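Local structure of beta-galactosidase (Marinomonas sp. ef1, 6Y2K) at residues H105-S110 against V149-E154. The protein hydrolyses terminal non-reducing beta-D-galactose residues from beta-D-galactosides as a cold-active, hexameric enzyme of family GH42, built on a TIM barrel. Sequence-based numbering, arbitrary orientation.
Sequences HYTFAS and VLSYAE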
ATOM      1  N   HIS A 105      19.171 -42.732 -14.367  1.00 15.44           N
ATOM      2  CA  HIS A 105      18.133 -43.541 -15.050  1.00 15.55           C
ATOM      3  C   HIS A 105      18.164 -45.011 -14.608  1.00 15.68           C
ATOM      4  O   HIS A 105      18.500 -45.914 -15.375  1.00 15.94           O
ATOM      5  CB  HIS A 105      18.253 -43.417 -16.585  1.00 15.55           C
ATOM      6  CG  HIS A 105      19.665 -43.318 -17.068  1.00 15.61           C
ATOM      7  ND1 HIS A 105      20.303 -42.107 -17.221  1.00 15.43           N
ATOM      8  CD2 HIS A 105      20.580 -44.270 -17.373  1.00 15.54           C
ATOM      9  CE1 HIS A 105      21.539 -42.315 -17.634  1.00 15.98           C
ATOM     10  NE2 HIS A 105      21.735 -43.618 -17.734  1.00 15.53           N
ATOM     11  N   TYR A 106      17.806 -45.237 -13.350  1.00 15.45           N
ATOM     12  CA  TYR A 106      17.559 -46.572 -12.830  1.00 14.84           C
ATOM     13  C   TYR A 106      16.703 -46.491 -11.575  1.00 14.91           C
ATOM     14  O   TYR A 106      16.700 -45.463 -10.881  1.00 15.03           O
ATOM     15  CB  TYR A 106      18.873 -47.304 -12.510  1.00 14.51           C
ATOM     16  CG  TYR A 106      19.728 -46.695 -11.406  1.00 14.08           C
ATOM     17  CD1 TYR A 106      19.527 -47.037 -10.064  1.00 14.18           C
ATOM     18  CD2 TYR A 106      20.767 -45.809 -11.705  1.00 14.10           C
ATOM     19  CE1 TYR A 106      20.318 -46.496  -9.050  1.00 14.03           C
ATOM     20  CE2 TYR A 106      21.553 -45.253 -10.702  1.00 13.79           C
ATOM     21  CZ  TYR A 106      21.331 -45.604  -9.377  1.00 13.97           C
ATOM     22  OH  TYR A 106      22.120 -45.062  -8.387  1.00 14.00           O
ATOM     23  N   THR A 107      15.984 -47.569 -11.288  1.00 14.95           N
ATOM     24  CA  THR A 107      15.381 -47.740  -9.972  1.00 15.32           C
ATOM     25  C   THR A 107      16.321 -48.575  -9.111  1.00 15.71           C
ATOM     26  O   THR A 107      16.892 -49.568  -9.581  1.00 15.90           O
ATOM     27  CB  THR A 107      13.970 -48.358  -9.972  1.00 15.24           C
ATOM     28  OG1 THR A 107      13.650 -48.778  -8.634  1.00 15.36           O
ATOM     29  CG2 THR A 107      13.837 -49.552 -10.929  1.00 15.13           C
ATOM     30  N   PHE A 108      16.461 -48.163  -7.849  1.00 15.92           N
ATOM     31  CA  PHE A 108      17.263 -48.881  -6.845  1.00 16.10           C
ATOM     32  C   PHE A 108      16.759 -50.316  -6.600  1.00 16.56           C
ATOM     33  O   PHE A 108      17.509 -51.158  -6.080  1.00 16.87           O
ATOM     34  CB  PHE A 108      17.239 -48.128  -5.506  1.00 15.98           C
ATOM     35  CG  PHE A 108      17.996 -46.834  -5.511  1.00 15.80           C
ATOM     36  CD1 PHE A 108      19.361 -46.826  -5.282  1.00 15.59           C
ATOM     37  CD2 PHE A 108      17.343 -45.613  -5.712  1.00 15.80           C
ATOM     38  CE1 PHE A 108      20.077 -45.639  -5.265  1.00 15.74           C
ATOM     39  CE2 PHE A 108      18.053 -44.424  -5.700  1.00 15.84           C
ATOM     40  CZ  PHE A 108      19.422 -44.437  -5.474  1.00 15.75           C
ATOM     41  N   ALA A 109      15.495 -50.592  -6.948  1.00 16.52           N
ATOM     42  CA  ALA A 109      14.910 -51.931  -6.787  1.00 16.57           C
ATOM     43  C   ALA A 109      15.335 -52.936  -7.858  1.00 16.93           C
ATOM     44  O   ALA A 109      15.087 -54.135  -7.691  1.00 16.55           O
ATOM     45  CB  ALA A 109      13.386 -51.848  -6.735  1.00 16.64           C
ATOM     46  N   SER A 110      15.949 -52.462  -8.947  1.00 16.78           N
ATOM     47  CA  SER A 110      16.304 -53.322 -10.074  1.00 17.38           C
ATOM     48  C   SER A 110      17.419 -54.286  -9.700  1.00 17.56           C
ATOM     49  O   SER A 110      18.549 -53.871  -9.482  1.00 17.42           O
ATOM     50  CB  SER A 110      16.756 -52.494 -11.277  1.00 17.49           C
ATOM     51  OG  SER A 110      17.171 -53.339 -12.340  1.00 17.41           O
ATOM     52  N   VAL A 149      14.445 -41.719  -5.577  1.00 16.10           N
ATOM     53  CA  VAL A 149      14.259 -42.749  -4.546  1.00 16.28           C
ATOM     54  C   VAL A 149      12.940 -43.497  -4.803  1.00 16.23           C
ATOM     55  O   VAL A 149      12.939 -44.717  -4.964  1.00 15.98           O
ATOM     56  CB  VAL A 149      14.281 -42.161  -3.120  1.00 16.40           C
ATOM     57  CG1 VAL A 149      13.994 -43.237  -2.079  1.00 16.86           C
ATOM     58  CG2 VAL A 149      15.628 -41.501  -2.841  1.00 16.77           C
ATOM     59  N   LEU A 150      11.830 -42.763  -4.842  1.00 16.13           N
ATOM     60  CA  LEU A 150      10.522 -43.363  -5.134  1.00 16.00           C
ATOM     61  C   LEU A 150      10.408 -43.634  -6.635  1.00 15.46           C
ATOM     62  O   LEU A 150      10.674 -42.752  -7.462  1.00 16.22           O
ATOM     63  CB  LEU A 150       9.377 -42.451  -4.676  1.00 16.42           C
ATOM     64  CG  LEU A 150       9.294 -42.105  -3.188  1.00 17.05           C
ATOM     65  CD1 LEU A 150       8.043 -41.281  -2.915  1.00 17.66           C
ATOM     66  CD2 LEU A 150       9.306 -43.346  -2.305  1.00 16.94           C
ATOM     67  N   SER A 151      10.076 -44.873  -6.974  1.00 15.14           N
ATOM     68  CA  SER A 151       9.861 -45.302  -8.354  1.00 14.94           C
ATOM     69  C   SER A 151       8.681 -46.254  -8.360  1.00 15.20           C
ATOM     70  O   SER A 151       8.408 -46.918  -7.359  1.00 14.47           O
ATOM     71  CB  SER A 151      11.114 -45.972  -8.922  1.00 15.06           C
ATOM     72  OG  SER A 151      10.831 -46.664 -10.132  1.00 14.73           O
ATOM     73  N   TYR A 152       7.969 -46.291  -9.482  1.00 15.72           N
ATOM     74  CA  TYR A 152       6.659 -46.934  -9.548  1.00 16.17           C
ATOM     75  C   TYR A 152       6.579 -47.924 -10.707  1.00 17.03           C
ATOM     76  O   TYR A 152       5.566 -48.007 -11.412  1.00 17.26           O
ATOM     77  CB  TYR A 152       5.582 -45.849  -9.639  1.00 16.04           C
ATOM     78  CG  TYR A 152       5.622 -44.892  -8.462  1.00 15.71           C
ATOM     79  CD1 TYR A 152       4.911 -45.164  -7.296  1.00 15.91           C
ATOM     80  CD2 TYR A 152       6.382 -43.723  -8.505  1.00 15.65           C
ATOM     81  CE1 TYR A 152       4.942 -44.297  -6.209  1.00 16.11           C
ATOM     82  CE2 TYR A 152       6.421 -42.852  -7.423  1.00 16.01           C
ATOM     83  CZ  TYR A 152       5.695 -43.145  -6.274  1.00 16.02           C
ATOM     84  OH  TYR A 152       5.726 -42.297  -5.196  1.00 15.87           O
ATOM     85  N   ALA A 153       7.663 -48.686 -10.873  1.00 17.38           N
ATOM     86  CA  ALA A 153       7.781 -49.720 -11.894  1.00 18.12           C
ATOM     87  C   ALA A 153       7.551 -51.092 -11.265  1.00 18.80           C
ATOM     88  O   ALA A 153       7.463 -51.221 -10.036  1.00 17.91           O
ATOM     89  CB  ALA A 153       9.161 -49.657 -12.534  1.00 18.27           C
ATOM     90  N   GLU A 154       7.482 -52.114 -12.116  1.00 20.63           N
ATOM     91  CA  GLU A 154       7.247 -53.497 -11.673  1.00 22.55           C
ATOM     92  C   GLU A 154       8.288 -53.956 -10.656  1.00 20.04           C
ATOM     93  O   GLU A 154       7.942 -54.582  -9.670  1.00 19.56           O
ATOM     94  CB  GLU A 154       7.217 -54.469 -12.862  1.00 26.28           C
ATOM     95  CG  GLU A 154       6.729 -55.880 -12.515  1.00 31.37           C
ATOM     96  CD  GLU A 154       5.251 -55.922 -12.114  1.00 37.18           C
ATOM     97  OE1 GLU A 154       4.445 -55.176 -12.725  1.00 43.39           O
ATOM     98  OE2 GLU A 154       4.882 -56.702 -11.196  1.00 41.27           O
TER
HETATM   99  O   HOH W   1      14.347 -46.146  -7.251  1.00 14.32           O
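Val149 meets Phe108 through its backbone: its CA lies 4.3 Å from CE2 of the ring, approached obliquely, while its side chain sets off away from the other loop. The aromatic residue suits this buried place, since Val149, Tyr106 and an edge-to-face Phe222 all pack round it. A water 3.0 Å from Val149 O, to which it can donate, accepts from Phe108 N (3.0 Å). Leu150 turns back onto helix 205-233, and Ser151 then faces Thr107, its OG 3.6 Å from Thr107 CB. These small hydroxyl residues touch without hydrogen-bonding each other; both hydrogen-bond to Asp156, Thr107 OG1 to OD1 and Ser151 OG to OD2. With OG1 anti to the backbone N (chi1 165°), Thr107 also accepts from Ala109 N at 3.1 Å, an ST turn within its type I turn. A valine at Thr107 would probably leave Asp156 OD1 and Ala109 N without this partner and weaken the turn. Ala153 N, at the N-cap of helix 154-168, hydrogen-bonds to Asp156 OD2. Between the loop joining helices 79-84 and 111-128 and the one after barrel strand 134-138, direct packing is thus accompanied by polar links through intermediaries, a water and the Asp156 carboxylate, rather than direct hydrogen bonds.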